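Two-component system sensor histidine kinase (Bacteroides thetaiotaomicron, PDB 3OTT) probably acts as a membrane-spanning sensor histidine kinase that detects saccharides, its extracellular part comprising two beta-propellers and a beta-sandwich. Local coordinates at residues B[86-89]-B[90-93]; B[510-514]-B[515-519]; B[540-543]-B[544-547]; B[666-669]-B[670-673]. One frame throughout, in Å; residues are numbered along the deposited sequence.

Contact 1: B[86-89]-B[90-93]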
ATOM      1  N   VAL B  86     -12.563  22.339  20.198  1.00 16.18           N
ATOM      2  CA  VAL B  86     -11.406  22.006  19.417  1.00 15.57           C
ATOM      3  C   VAL B  86     -10.071  22.161  20.199  1.00 16.53           C
ATOM      4  O   VAL B  86      -9.694  23.273  20.622  1.00 19.42           O
ATOM      5  CB  VAL B  86     -11.390  22.801  18.117  1.00 14.99           C
ATOM      6  CG1 VAL B  86     -10.107  22.550  17.352  1.00 13.93           C
ATOM      7  CG2 VAL B  86     -12.615  22.426  17.268  1.00 11.93           C
ATOM      8  N   TYR B  87      -9.328  21.072  20.338  1.00 15.28           N
ATOM      9  CA  TYR B  87      -8.124  21.128  21.129  1.00 14.96           C
ATOM     10  C   TYR B  87      -6.906  20.858  20.251  1.00 14.71           C
ATOM     11  O   TYR B  87      -6.806  19.816  19.585  1.00 13.31           O
ATOM     12  CB  TYR B  87      -8.221  20.141  22.329  1.00 13.92           C
ATOM     13  CG  TYR B  87      -6.972  20.067  23.189  1.00 13.33           C
ATOM     14  CD1 TYR B  87      -6.610  21.136  24.060  1.00 18.43           C
ATOM     15  CD2 TYR B  87      -6.171  18.957  23.162  1.00 15.26           C
ATOM     16  CE1 TYR B  87      -5.447  21.075  24.852  1.00 16.16           C
ATOM     17  CE2 TYR B  87      -5.009  18.856  23.979  1.00 16.92           C
ATOM     18  CZ  TYR B  87      -4.670  19.918  24.800  1.00 17.55           C
ATOM     19  OH  TYR B  87      -3.556  19.804  25.568  1.00 21.42           O
ATOM     20  N   ASN B  88      -5.996  21.814  20.206  1.00 14.79           N
ATOM     21  CA  ASN B  88      -4.727  21.581  19.488  1.00 14.94           C
ATOM     22  C   ASN B  88      -3.765  20.841  20.406  1.00 14.15           C
ATOM     23  O   ASN B  88      -3.219  21.422  21.291  1.00 14.53           O
ATOM     24  CB  ASN B  88      -4.132  22.903  18.944  1.00 15.18           C
ATOM     25  CG  ASN B  88      -2.854  22.694  18.125  1.00 16.01           C
ATOM     26  OD1 ASN B  88      -2.173  21.688  18.277  1.00 15.94           O
ATOM     27  ND2 ASN B  88      -2.524  23.666  17.251  1.00 16.02           N
ATOM     28  N   TYR B  89      -3.568  19.553  20.196  1.00 14.14           N
ATOM     29  CA  TYR B  89      -2.795  18.794  21.143  1.00 14.63           C
ATOM     30  C   TYR B  89      -1.270  18.995  20.978  1.00 15.80           C
ATOM     31  O   TYR B  89      -0.486  18.678  21.896  1.00 16.59           O
ATOM     32  CB  TYR B  89      -3.204  17.316  21.075  1.00 14.22           C
ATOM     33  CG  TYR B  89      -2.704  16.539  19.849  1.00 13.82           C
ATOM     34  CD1 TYR B  89      -1.401  16.044  19.777  1.00 10.97           C
ATOM     35  CD2 TYR B  89      -3.551  16.313  18.763  1.00 12.12           C
ATOM     36  CE1 TYR B  89      -0.966  15.291  18.667  1.00 14.77           C
ATOM     37  CE2 TYR B  89      -3.125  15.570  17.631  1.00 12.88           C
ATOM     38  CZ  TYR B  89      -1.849  15.096  17.581  1.00 13.49           C
ATOM     39  OH  TYR B  89      -1.480  14.383  16.483  1.00 17.86           O
ATOM     40  N   ARG B  90      -0.839  19.538  19.841  1.00 15.50           N
ATOM     41  CA  ARG B  90       0.590  19.800  19.670  1.00 16.93           C
ATOM     42  C   ARG B  90       0.920  21.119  20.350  1.00 17.65           C
ATOM     43  O   ARG B  90       1.925  21.235  21.028  1.00 18.06           O
ATOM     44  CB  ARG B  90       1.038  19.881  18.196  1.00 15.75           C
ATOM     45  CG  ARG B  90       1.011  18.546  17.526  1.00 16.93           C
ATOM     46  CD  ARG B  90       1.392  18.661  16.045  1.00 17.75           C
ATOM     47  NE  ARG B  90       1.103  17.350  15.443  1.00 22.66           N
ATOM     48  CZ  ARG B  90       1.963  16.343  15.400  1.00 25.44           C
ATOM     49  NH1 ARG B  90       3.210  16.514  15.885  1.00 26.79           N
ATOM     50  NH2 ARG B  90       1.597  15.192  14.841  1.00 22.99           N
ATOM     51  N   ALA B  91       0.088  22.114  20.158  1.00 17.95           N
ATOM     52  CA  ALA B  91       0.352  23.387  20.817  1.00 19.59           C
ATOM     53  C   ALA B  91      -0.124  23.379  22.282  1.00 20.80           C
ATOM     54  O   ALA B  91       0.320  24.187  23.075  1.00 22.08           O
ATOM     55  CB  ALA B  91      -0.278  24.582  20.024  1.00 18.53           C
ATOM     56  N   ASP B  92      -1.003  22.443  22.657  1.00 21.28           N
ATOM     57  CA  ASP B  92      -1.627  22.473  23.984  1.00 21.46           C
ATOM     58  C   ASP B  92      -2.459  23.753  24.257  1.00 21.06           C
ATOM     59  O   ASP B  92      -2.330  24.352  25.319  1.00 21.22           O
ATOM     60  CB  ASP B  92      -0.566  22.164  25.095  1.00 22.20           C
ATOM     61  CG  ASP B  92      -1.165  22.167  26.501  1.00 25.69           C
ATOM     62  OD1 ASP B  92      -2.349  21.800  26.704  1.00 29.40           O
ATOM     63  OD2 ASP B  92      -0.472  22.600  27.429  1.00 32.98           O
ATOM     64  N   ARG B  93      -3.347  24.110  23.316  1.00 19.29           N
ATOM     65  CA  ARG B  93      -4.231  25.253  23.378  1.00 19.33           C
ATOM     66  C   ARG B  93      -5.600  24.880  22.763  1.00 18.55           C
ATOM     67  O   ARG B  93      -5.622  24.185  21.722  1.00 17.90           O
ATOM     68  CB  ARG B  93      -3.683  26.403  22.491  1.00 18.82           C
ATOM     69  CG  ARG B  93      -2.197  26.711  22.662  1.00 27.10           C
ATOM     70  CD  ARG B  93      -1.827  27.866  23.624  1.00 33.30           C
ATOM     71  NE  ARG B  93      -2.695  28.058  24.789  1.00 36.15           N
ATOM     72  CZ  ARG B  93      -3.333  29.207  25.082  1.00 41.87           C
ATOM     73  NH1 ARG B  93      -3.240  30.279  24.288  1.00 42.42           N
ATOM     74  NH2 ARG B  93      -4.102  29.288  26.169  1.00 40.04           N
TER
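N88 and R93 form an antiparallel hydrogen-bonded pair, with N88 N giving its hydrogen to R93 O at 2.8 Å (152° at the hydrogen) and R93 N returning a weaker bond to N88 O. D92 N also approaches N88 O, weakly, so D92 and R93 both face N88: a G1 beta bulge, to which the positive phi of D92 belongs. The bulge closes the hairpin that joins strand 84-88 to strand 93-94, the outermost strand of this propeller blade. The N88 side chain holds the backbone of the turn with its amide oxygen. With CG anti to the backbone N (chi1 -177°), its amide folds over the loop, and OD1 takes two backbone hydrogens, from R90 N at 3.0 Å, tilted slightly from the carbonyl plane, and from A91 N at 3.0 Å from well above it. ND2 lies 3.7 Å from A91 CB and continues to E95. From the adjacent strand position, the Y87 ring reaches D92 with its hydroxyl: OH donates to D92 OD1 at 2.6 Å, on the anti side but out of the carboxylate plane, while ring and carboxylate planes stand 72° apart. Farther round the turn, Y89 and R90 run side by side, and Y89 CE1 lies above one guanidinium face, toward its rim; R90 NE bonds to N73 O, and M363 of the second subunit packs on R90. The other carboxylate oxygen, D92 OD2, accepts from R651 N. With one oxygen held by a tyrosine hydroxyl and the other by a backbone amide, the buried carboxylate of D92 would probably be stabilised in its charged form.

Contact 2: B[510-514]-B[515-519]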
ATOM      1  N   ALA B 510      23.050 -43.891   4.912  1.00 19.47           N
ATOM      2  CA  ALA B 510      22.034 -44.296   3.951  1.00 21.34           C
ATOM      3  C   ALA B 510      21.203 -45.470   4.485  1.00 22.58           C
ATOM      4  O   ALA B 510      20.139 -45.769   3.960  1.00 24.31           O
ATOM      5  CB  ALA B 510      22.679 -44.661   2.545  1.00 19.00           C
ATOM      6  N   ASP B 511      21.703 -46.130   5.513  1.00 24.40           N
ATOM      7  CA  ASP B 511      21.005 -47.260   6.088  1.00 27.19           C
ATOM      8  C   ASP B 511      19.692 -46.821   6.774  1.00 26.89           C
ATOM      9  O   ASP B 511      18.680 -47.493   6.666  1.00 28.37           O
ATOM     10  CB  ASP B 511      21.948 -48.076   7.005  1.00 28.07           C
ATOM     11  CG  ASP B 511      22.496 -47.265   8.204  1.00 32.49           C
ATOM     12  OD1 ASP B 511      22.425 -45.991   8.218  1.00 34.57           O
ATOM     13  OD2 ASP B 511      23.015 -47.923   9.145  1.00 36.50           O
ATOM     14  N   GLU B 512      19.706 -45.654   7.410  1.00 26.25           N
ATOM     15  CA  GLU B 512      18.549 -45.109   8.083  1.00 25.99           C
ATOM     16  C   GLU B 512      17.894 -43.962   7.304  1.00 24.98           C
ATOM     17  O   GLU B 512      16.663 -43.900   7.194  1.00 25.39           O
ATOM     18  CB  GLU B 512      18.988 -44.627   9.481  1.00 26.82           C
ATOM     19  CG  GLU B 512      17.830 -44.266  10.393  1.00 31.48           C
ATOM     20  CD  GLU B 512      18.210 -44.145  11.891  1.00 38.41           C
ATOM     21  OE1 GLU B 512      19.336 -44.558  12.300  1.00 39.74           O
ATOM     22  OE2 GLU B 512      17.344 -43.634  12.649  1.00 41.48           O
ATOM     23  N   LEU B 513      18.695 -43.035   6.759  1.00 23.49           N
ATOM     24  CA  LEU B 513      18.121 -41.886   6.090  1.00 23.39           C
ATOM     25  C   LEU B 513      17.630 -42.201   4.671  1.00 24.04           C
ATOM     26  O   LEU B 513      18.262 -41.837   3.700  1.00 24.26           O
ATOM     27  CB  LEU B 513      19.124 -40.772   6.076  1.00 23.17           C
ATOM     28  CG  LEU B 513      19.508 -40.100   7.397  1.00 24.88           C
ATOM     29  CD1 LEU B 513      20.679 -39.154   7.052  1.00 27.13           C
ATOM     30  CD2 LEU B 513      18.372 -39.322   7.968  1.00 23.19           C
ATOM     31  N   THR B 514      16.497 -42.875   4.549  1.00 24.71           N
ATOM     32  CA  THR B 514      16.126 -43.519   3.296  1.00 26.44           C
ATOM     33  C   THR B 514      14.599 -43.743   3.311  1.00 27.62           C
ATOM     34  O   THR B 514      14.015 -43.852   4.395  1.00 27.67           O
ATOM     35  CB  THR B 514      16.884 -44.865   3.147  1.00 26.22           C
ATOM     36  OG1 THR B 514      16.662 -45.436   1.865  1.00 30.34           O
ATOM     37  CG2 THR B 514      16.428 -45.847   4.138  1.00 27.35           C
ATOM     38  N   GLY B 515      13.980 -43.795   2.123  1.00 28.67           N
ATOM     39  CA  GLY B 515      12.518 -43.934   1.983  1.00 30.48           C
ATOM     40  C   GLY B 515      11.822 -42.787   2.689  1.00 30.60           C
ATOM     41  O   GLY B 515      12.070 -41.612   2.385  1.00 30.24           O
ATOM     42  N   GLU B 516      11.005 -43.111   3.669  1.00 31.77           N
ATOM     43  CA  GLU B 516      10.262 -42.076   4.371  1.00 33.96           C
ATOM     44  C   GLU B 516      11.206 -41.175   5.213  1.00 32.57           C
ATOM     45  O   GLU B 516      10.857 -40.059   5.578  1.00 31.17           O
ATOM     46  CB  GLU B 516       9.083 -42.660   5.216  1.00 36.13           C
ATOM     47  CG  GLU B 516       9.488 -43.555   6.385  1.00 42.21           C
ATOM     48  CD  GLU B 516       8.290 -44.053   7.213  1.00 51.19           C
ATOM     49  OE1 GLU B 516       8.032 -45.279   7.191  1.00 54.20           O
ATOM     50  OE2 GLU B 516       7.601 -43.230   7.886  1.00 54.10           O
ATOM     51  N   LYS B 517      12.415 -41.655   5.480  1.00 31.09           N
ATOM     52  CA  LYS B 517      13.338 -40.837   6.252  1.00 29.82           C
ATOM     53  C   LYS B 517      14.399 -40.148   5.386  1.00 27.61           C
ATOM     54  O   LYS B 517      15.476 -39.803   5.857  1.00 26.21           O
ATOM     55  CB  LYS B 517      13.926 -41.622   7.439  1.00 29.93           C
ATOM     56  CG  LYS B 517      12.885 -41.873   8.496  1.00 30.87           C
ATOM     57  CD  LYS B 517      13.310 -42.910   9.479  1.00 34.14           C
ATOM     58  CE  LYS B 517      14.272 -42.328  10.477  1.00 30.51           C
ATOM     59  NZ  LYS B 517      14.093 -42.999  11.793  1.00 31.80           N
ATOM     60  N   SER B 518      14.075 -39.990   4.113  1.00 26.73           N
ATOM     61  CA  SER B 518      14.919 -39.245   3.183  1.00 26.11           C
ATOM     62  C   SER B 518      15.137 -37.806   3.703  1.00 23.70           C
ATOM     63  O   SER B 518      14.181 -37.121   4.019  1.00 24.93           O
ATOM     64  CB  SER B 518      14.294 -39.236   1.800  1.00 25.71           C
ATOM     65  OG  SER B 518      15.032 -38.410   0.942  1.00 30.05           O
ATOM     66  N   PRO B 519      16.390 -37.375   3.823  1.00 21.88           N
ATOM     67  CA  PRO B 519      16.714 -36.083   4.468  1.00 20.50           C
ATOM     68  C   PRO B 519      16.356 -34.908   3.607  1.00 19.50           C
ATOM     69  O   PRO B 519      16.417 -35.013   2.400  1.00 18.96           O
ATOM     70  CB  PRO B 519      18.260 -36.120   4.646  1.00 17.94           C
ATOM     71  CG  PRO B 519      18.773 -37.221   3.753  1.00 19.83           C
ATOM     72  CD  PRO B 519      17.598 -38.094   3.325  1.00 22.81           C
TER
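K517 N meets the flat T514 carbonyl from above its plane, and K517 NZ meets the E512 carboxylate at OE2. The first bond (2.9 Å from K517 N to T514 O) closes a tight turn from T514 to K517; the backbone angles of G515 and E516 fit type II', with G515 at a positive phi of 58°. The turn belongs to a propeller loop leading from strand 504-508 of one blade to strand 519-524 of the next, and L513 is the centre of an inverse gamma turn just before it. The K517 chain starts with CG beside its own backbone N (chi1 -70°) and bends near its end, which brings NZ within 3.4 Å of E512 OE2: a salt bridge whose hydrogen bond is weak. E512 is also met weakly by Q548 and S550. An alanine in place of K517 would probably leave E512 without its opposite charge across the turn and F534 without the aliphatic chain that touches it. L513 and P519, both buried, touch V532 of strand 530-534. K517 O lies 3.4 Å from L513 CA in a CA-H...O contact, and L513 CB stands 4.1 Å from P519 CD.

Contact 3: B[540-543]-B[544-547]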
ATOM      1  N   ARG B 540      21.070 -36.411  14.922  1.00 20.02           N
ATOM      2  CA  ARG B 540      22.281 -35.711  15.326  1.00 19.98           C
ATOM      3  C   ARG B 540      23.488 -36.580  15.017  1.00 19.08           C
ATOM      4  O   ARG B 540      23.551 -37.697  15.440  1.00 19.95           O
ATOM      5  CB  ARG B 540      22.235 -35.384  16.816  1.00 18.92           C
ATOM      6  CG  ARG B 540      23.414 -34.546  17.264  1.00 22.19           C
ATOM      7  CD  ARG B 540      23.407 -34.242  18.774  1.00 15.84           C
ATOM      8  NE  ARG B 540      23.563 -35.504  19.486  1.00 22.35           N
ATOM      9  CZ  ARG B 540      23.310 -35.706  20.778  1.00 22.19           C
ATOM     10  NH1 ARG B 540      22.864 -34.746  21.579  1.00 23.37           N
ATOM     11  NH2 ARG B 540      23.486 -36.895  21.263  1.00 24.51           N
ATOM     12  N   ILE B 541      24.453 -36.038  14.301  1.00 19.03           N
ATOM     13  CA  ILE B 541      25.614 -36.756  13.853  1.00 19.00           C
ATOM     14  C   ILE B 541      26.880 -36.146  14.439  1.00 19.31           C
ATOM     15  O   ILE B 541      27.062 -34.937  14.374  1.00 19.28           O
ATOM     16  CB  ILE B 541      25.714 -36.664  12.335  1.00 18.40           C
ATOM     17  CG1 ILE B 541      24.571 -37.454  11.693  1.00 21.96           C
ATOM     18  CG2 ILE B 541      27.054 -37.217  11.799  1.00 18.46           C
ATOM     19  CD1 ILE B 541      24.351 -37.093  10.208  1.00 25.55           C
ATOM     20  N   ASN B 542      27.755 -36.975  14.990  1.00 19.31           N
ATOM     21  CA  ASN B 542      29.069 -36.482  15.386  1.00 21.02           C
ATOM     22  C   ASN B 542      30.143 -36.882  14.337  1.00 20.73           C
ATOM     23  O   ASN B 542      30.453 -38.052  14.174  1.00 21.14           O
ATOM     24  CB  ASN B 542      29.403 -36.920  16.820  1.00 21.57           C
ATOM     25  CG  ASN B 542      30.794 -36.448  17.294  1.00 26.22           C
ATOM     26  OD1 ASN B 542      31.645 -35.968  16.512  1.00 25.50           O
ATOM     27  ND2 ASN B 542      31.030 -36.622  18.588  1.00 25.47           N
ATOM     28  N   PRO B 543      30.704 -35.891  13.621  1.00 20.71           N
ATOM     29  CA  PRO B 543      31.522 -36.203  12.462  1.00 20.24           C
ATOM     30  C   PRO B 543      32.901 -36.677  12.848  1.00 22.34           C
ATOM     31  O   PRO B 543      33.597 -37.193  11.991  1.00 23.97           O
ATOM     32  CB  PRO B 543      31.623 -34.840  11.718  1.00 20.48           C
ATOM     33  CG  PRO B 543      30.782 -33.887  12.471  1.00 18.87           C
ATOM     34  CD  PRO B 543      30.585 -34.431  13.838  1.00 19.85           C
ATOM     35  N   LYS B 544      33.306 -36.529  14.122  1.00 23.40           N
ATOM     36  CA  LYS B 544      34.556 -37.139  14.585  1.00 24.47           C
ATOM     37  C   LYS B 544      34.597 -38.641  14.428  1.00 24.58           C
ATOM     38  O   LYS B 544      35.597 -39.194  13.994  1.00 23.84           O
ATOM     39  CB  LYS B 544      34.878 -36.785  16.053  1.00 25.77           C
ATOM     40  CG  LYS B 544      35.285 -35.334  16.282  1.00 26.60           C
ATOM     41  CD  LYS B 544      35.457 -35.010  17.767  1.00 32.76           C
ATOM     42  CE  LYS B 544      35.471 -33.464  17.965  1.00 35.37           C
ATOM     43  NZ  LYS B 544      36.817 -32.914  17.586  1.00 34.66           N
ATOM     44  N   ASP B 545      33.552 -39.305  14.894  1.00 25.54           N
ATOM     45  CA  ASP B 545      33.506 -40.763  14.896  1.00 28.13           C
ATOM     46  C   ASP B 545      32.386 -41.318  13.982  1.00 28.14           C
ATOM     47  O   ASP B 545      32.180 -42.533  13.920  1.00 28.77           O
ATOM     48  CB  ASP B 545      33.323 -41.287  16.324  1.00 28.30           C
ATOM     49  CG  ASP B 545      31.974 -40.912  16.926  1.00 29.32           C
ATOM     50  OD1 ASP B 545      31.298 -39.977  16.428  1.00 31.17           O
ATOM     51  OD2 ASP B 545      31.572 -41.545  17.936  1.00 34.04           O
ATOM     52  N   GLU B 546      31.652 -40.400  13.349  1.00 28.51           N
ATOM     53  CA  GLU B 546      30.546 -40.715  12.435  1.00 29.75           C
ATOM     54  C   GLU B 546      29.427 -41.492  13.149  1.00 30.50           C
ATOM     55  O   GLU B 546      28.774 -42.379  12.576  1.00 31.39           O
ATOM     56  CB  GLU B 546      31.078 -41.420  11.179  1.00 29.83           C
ATOM     57  CG  GLU B 546      31.805 -40.409  10.282  1.00 32.36           C
ATOM     58  CD  GLU B 546      32.561 -41.046   9.106  1.00 41.27           C
ATOM     59  OE1 GLU B 546      32.477 -42.285   8.865  1.00 41.74           O
ATOM     60  OE2 GLU B 546      33.250 -40.269   8.406  1.00 45.26           O
ATOM     61  N   SER B 547      29.261 -41.153  14.418  1.00 29.94           N
ATOM     62  CA  SER B 547      28.223 -41.662  15.269  1.00 30.52           C
ATOM     63  C   SER B 547      26.978 -40.823  15.106  1.00 29.14           C
ATOM     64  O   SER B 547      27.034 -39.682  14.665  1.00 27.83           O
ATOM     65  CB  SER B 547      28.633 -41.448  16.726  1.00 31.49           C
ATOM     66  OG  SER B 547      28.078 -42.481  17.501  1.00 35.44           O
TER
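N542 faces K544 and D545 with its side chain: CB, CG and ND2 all lie near D545 OD1, while OD1 turns to K544. CB is 3.6 Å from D545 OD1; CG, 3.7 Å from D545 OD1, is placed anti to the backbone N (chi1 179°), which points the amide over the turn. At the end of the chain, OD1 accepts from K544 N at 3.0 Å, the donor tilted 31° from the carbonyl plane, and also touches K544 CB at 3.4 Å, whereas ND2 comes no nearer than 4.0 Å to D545 OD1. D545 OD1 in turn takes a hydrogen from S547 N at 3.1 Å, from above the carboxylate plane, which makes an Asx turn. The backbone shows the same tight reversal: N542 N bonds to S547 O at 2.8 Å, while E546 N and S547 N both converge weakly on N542 O, the pattern of a G1 beta bulge with E546 at positive phi. A leucine in place of N542 would probably leave K544 N without its side-chain acceptor and the start of the turn less firmly fixed. Strand 537-542 thus turns back into strand 547-552, the outermost strand of a four-stranded propeller blade; I541 packs on L530 and V532 of strand 530-534 on its other flank, and K544 NZ reaches E482 in a salt bridge.

Contact 4: B[666-669]-B[670-673]; sequences KLKY and DQNN
Q671 and K668 lock the two segments together by two hydrogen bonds, while Y669 and D670 meet on the exposed outer side of the same type I beta turn. On the tight side, Q671 N closes the turn on K668 O at 3.0 Å, from above the carbonyl plane. The Q671 side chain then runs back along the segment that precedes it: extended beyond CG, it sets OE1 in reach of K668 N at 3.1 Å, where the bond is nearly straight (166°) and falls on a lone pair in the carbonyl plane. L667 crosses this side chain at about a right angle, its CB 4.1 Å from Q671 CB, and its CD1 lies 3.7 Å from Q671 O. Both ends of the buried Q671 amide are used: OE1 by K668 N, and NE2, which donates to D655 OD2, the oxygen that K668 NZ also engages in a salt bridge. The outer side is held more lightly. D670 CB sits over the centre of the Y669 ring, 4.0 Å from the centroid, in a CH-pi contact, and ring and carboxylate planes are only 14° apart; no hydrogen bond joins the pair. Strand 664-667, which runs parallel to strand 740-746 at the rim of one sheet of the sandwich, passes through this turn into strand 674-679 of the other sheet, and N672 ND2 ties the departing chain to L717 O.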
ATOM      1  N   LYS B 666      13.945  27.190  27.480  1.00 27.60           N
ATOM      2  CA  LYS B 666      14.533  28.377  28.108  1.00 29.43           C
ATOM      3  C   LYS B 666      13.743  28.796  29.337  1.00 28.04           C
ATOM      4  O   LYS B 666      12.587  29.120  29.199  1.00 28.15           O
ATOM      5  CB  LYS B 666      14.574  29.542  27.104  1.00 32.20           C
ATOM      6  CG  LYS B 666      15.883  29.644  26.338  1.00 37.49           C
ATOM      7  CD  LYS B 666      16.051  31.029  25.694  1.00 44.83           C
ATOM      8  CE  LYS B 666      16.337  30.840  24.170  1.00 51.22           C
ATOM      9  NZ  LYS B 666      16.373  32.085  23.297  1.00 54.44           N
ATOM     10  N   LEU B 667      14.363  28.782  30.521  1.00 26.88           N
ATOM     11  CA  LEU B 667      13.694  29.089  31.783  1.00 26.50           C
ATOM     12  C   LEU B 667      14.328  30.274  32.519  1.00 28.25           C
ATOM     13  O   LEU B 667      15.547  30.534  32.396  1.00 27.80           O
ATOM     14  CB  LEU B 667      13.709  27.873  32.715  1.00 25.26           C
ATOM     15  CG  LEU B 667      12.965  26.613  32.169  1.00 25.49           C
ATOM     16  CD1 LEU B 667      13.224  25.422  33.006  1.00 21.21           C
ATOM     17  CD2 LEU B 667      11.479  26.819  32.049  1.00 24.67           C
ATOM     18  N   LYS B 668      13.513  30.979  33.303  1.00 28.21           N
ATOM     19  CA  LYS B 668      14.049  32.000  34.166  1.00 30.17           C
ATOM     20  C   LYS B 668      14.867  31.442  35.347  1.00 29.31           C
ATOM     21  O   LYS B 668      14.768  30.242  35.702  1.00 27.81           O
ATOM     22  CB  LYS B 668      12.915  32.917  34.640  1.00 32.22           C
ATOM     23  CG  LYS B 668      12.252  33.696  33.494  1.00 36.15           C
ATOM     24  CD  LYS B 668      10.984  34.366  33.969  1.00 42.60           C
ATOM     25  CE  LYS B 668      10.172  34.931  32.814  1.00 45.67           C
ATOM     26  NZ  LYS B 668       8.688  34.567  32.916  1.00 45.03           N
ATOM     27  N   TYR B 669      15.606  32.344  36.001  1.00 29.60           N
ATOM     28  CA  TYR B 669      16.457  32.023  37.129  1.00 28.52           C
ATOM     29  C   TYR B 669      15.674  31.376  38.270  1.00 27.94           C
ATOM     30  O   TYR B 669      16.161  30.463  38.900  1.00 27.39           O
ATOM     31  CB  TYR B 669      17.237  33.294  37.610  1.00 30.52           C
ATOM     32  CG  TYR B 669      16.451  34.184  38.564  1.00 31.04           C
ATOM     33  CD1 TYR B 669      15.403  34.969  38.091  1.00 32.48           C
ATOM     34  CD2 TYR B 669      16.719  34.193  39.932  1.00 31.41           C
ATOM     35  CE1 TYR B 669      14.648  35.744  38.936  1.00 36.33           C
ATOM     36  CE2 TYR B 669      15.979  34.983  40.808  1.00 33.90           C
ATOM     37  CZ  TYR B 669      14.947  35.763  40.291  1.00 39.24           C
ATOM     38  OH  TYR B 669      14.179  36.579  41.097  1.00 45.09           O
ATOM     39  N   ASP B 670      14.460  31.831  38.528  1.00 29.32           N
ATOM     40  CA  ASP B 670      13.630  31.268  39.612  1.00 30.48           C
ATOM     41  C   ASP B 670      12.689  30.119  39.204  1.00 28.39           C
ATOM     42  O   ASP B 670      11.858  29.664  39.995  1.00 29.13           O
ATOM     43  CB  ASP B 670      12.829  32.358  40.324  1.00 32.97           C
ATOM     44  CG  ASP B 670      11.940  33.154  39.372  1.00 37.61           C
ATOM     45  OD1 ASP B 670      12.192  33.147  38.140  1.00 42.48           O
ATOM     46  OD2 ASP B 670      11.006  33.821  39.858  1.00 43.34           O
ATOM     47  N   GLN B 671      12.842  29.644  37.976  1.00 26.79           N
ATOM     48  CA  GLN B 671      12.172  28.449  37.520  1.00 23.64           C
ATOM     49  C   GLN B 671      13.233  27.364  37.499  1.00 22.46           C
ATOM     50  O   GLN B 671      13.523  26.761  36.455  1.00 21.32           O
ATOM     51  CB  GLN B 671      11.564  28.696  36.121  1.00 23.26           C
ATOM     52  CG  GLN B 671      10.473  29.775  36.139  1.00 22.01           C
ATOM     53  CD  GLN B 671       9.827  30.047  34.779  1.00 22.51           C
ATOM     54  OE1 GLN B 671      10.496  30.249  33.779  1.00 21.91           O
ATOM     55  NE2 GLN B 671       8.517  30.109  34.765  1.00 25.86           N
ATOM     56  N   ASN B 672      13.824  27.111  38.655  1.00 22.05           N
ATOM     57  CA  ASN B 672      14.995  26.235  38.684  1.00 23.12           C
ATOM     58  C   ASN B 672      14.807  24.980  39.548  1.00 23.46           C
ATOM     59  O   ASN B 672      15.790  24.277  39.860  1.00 24.18           O
ATOM     60  CB  ASN B 672      16.250  27.040  39.151  1.00 23.61           C
ATOM     61  CG  ASN B 672      16.066  27.617  40.535  1.00 20.79           C
ATOM     62  OD1 ASN B 672      14.959  27.915  40.934  1.00 18.50           O
ATOM     63  ND2 ASN B 672      17.130  27.744  41.270  1.00 21.48           N
ATOM     64  N   ASN B 673      13.567  24.734  39.955  1.00 23.10           N
ATOM     65  CA  ASN B 673      13.226  23.515  40.677  1.00 23.99           C
ATOM     66  C   ASN B 673      12.247  22.743  39.800  1.00 23.29           C
ATOM     67  O   ASN B 673      11.080  23.078  39.714  1.00 22.91           O
ATOM     68  CB  ASN B 673      12.697  23.850  42.081  1.00 25.33           C
ATOM     69  CG  ASN B 673      13.803  24.501  42.986  1.00 26.90           C
ATOM     70  OD1 ASN B 673      14.624  23.808  43.575  1.00 23.57           O
ATOM     71  ND2 ASN B 673      13.800  25.841  43.082  1.00 27.46           N
TER

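Overall arrangement
Along the chain the contacts run in numerical order through three domains. Contact 1 lies in the first propeller, contacts 2 and 3 in the second, contact 4 in the C-terminal beta-sandwich. Contacts 2 and 3 are close, with centres about 17 Å and nearest atoms about 5 Å apart: 510-519 leads into the blade whose strands 537-542 and 547-552 are joined by contact 3. Contacts 1 and 4 have centres about 24 Å apart, and contact 1 bonds to R651 and N658 of the sandwich, so it marks a propeller-sandwich interface. Contacts 1 and 2 are about 69 Å apart between centres, on opposite sides of the chain's centre, which reflects an extended, multidomain sensor region.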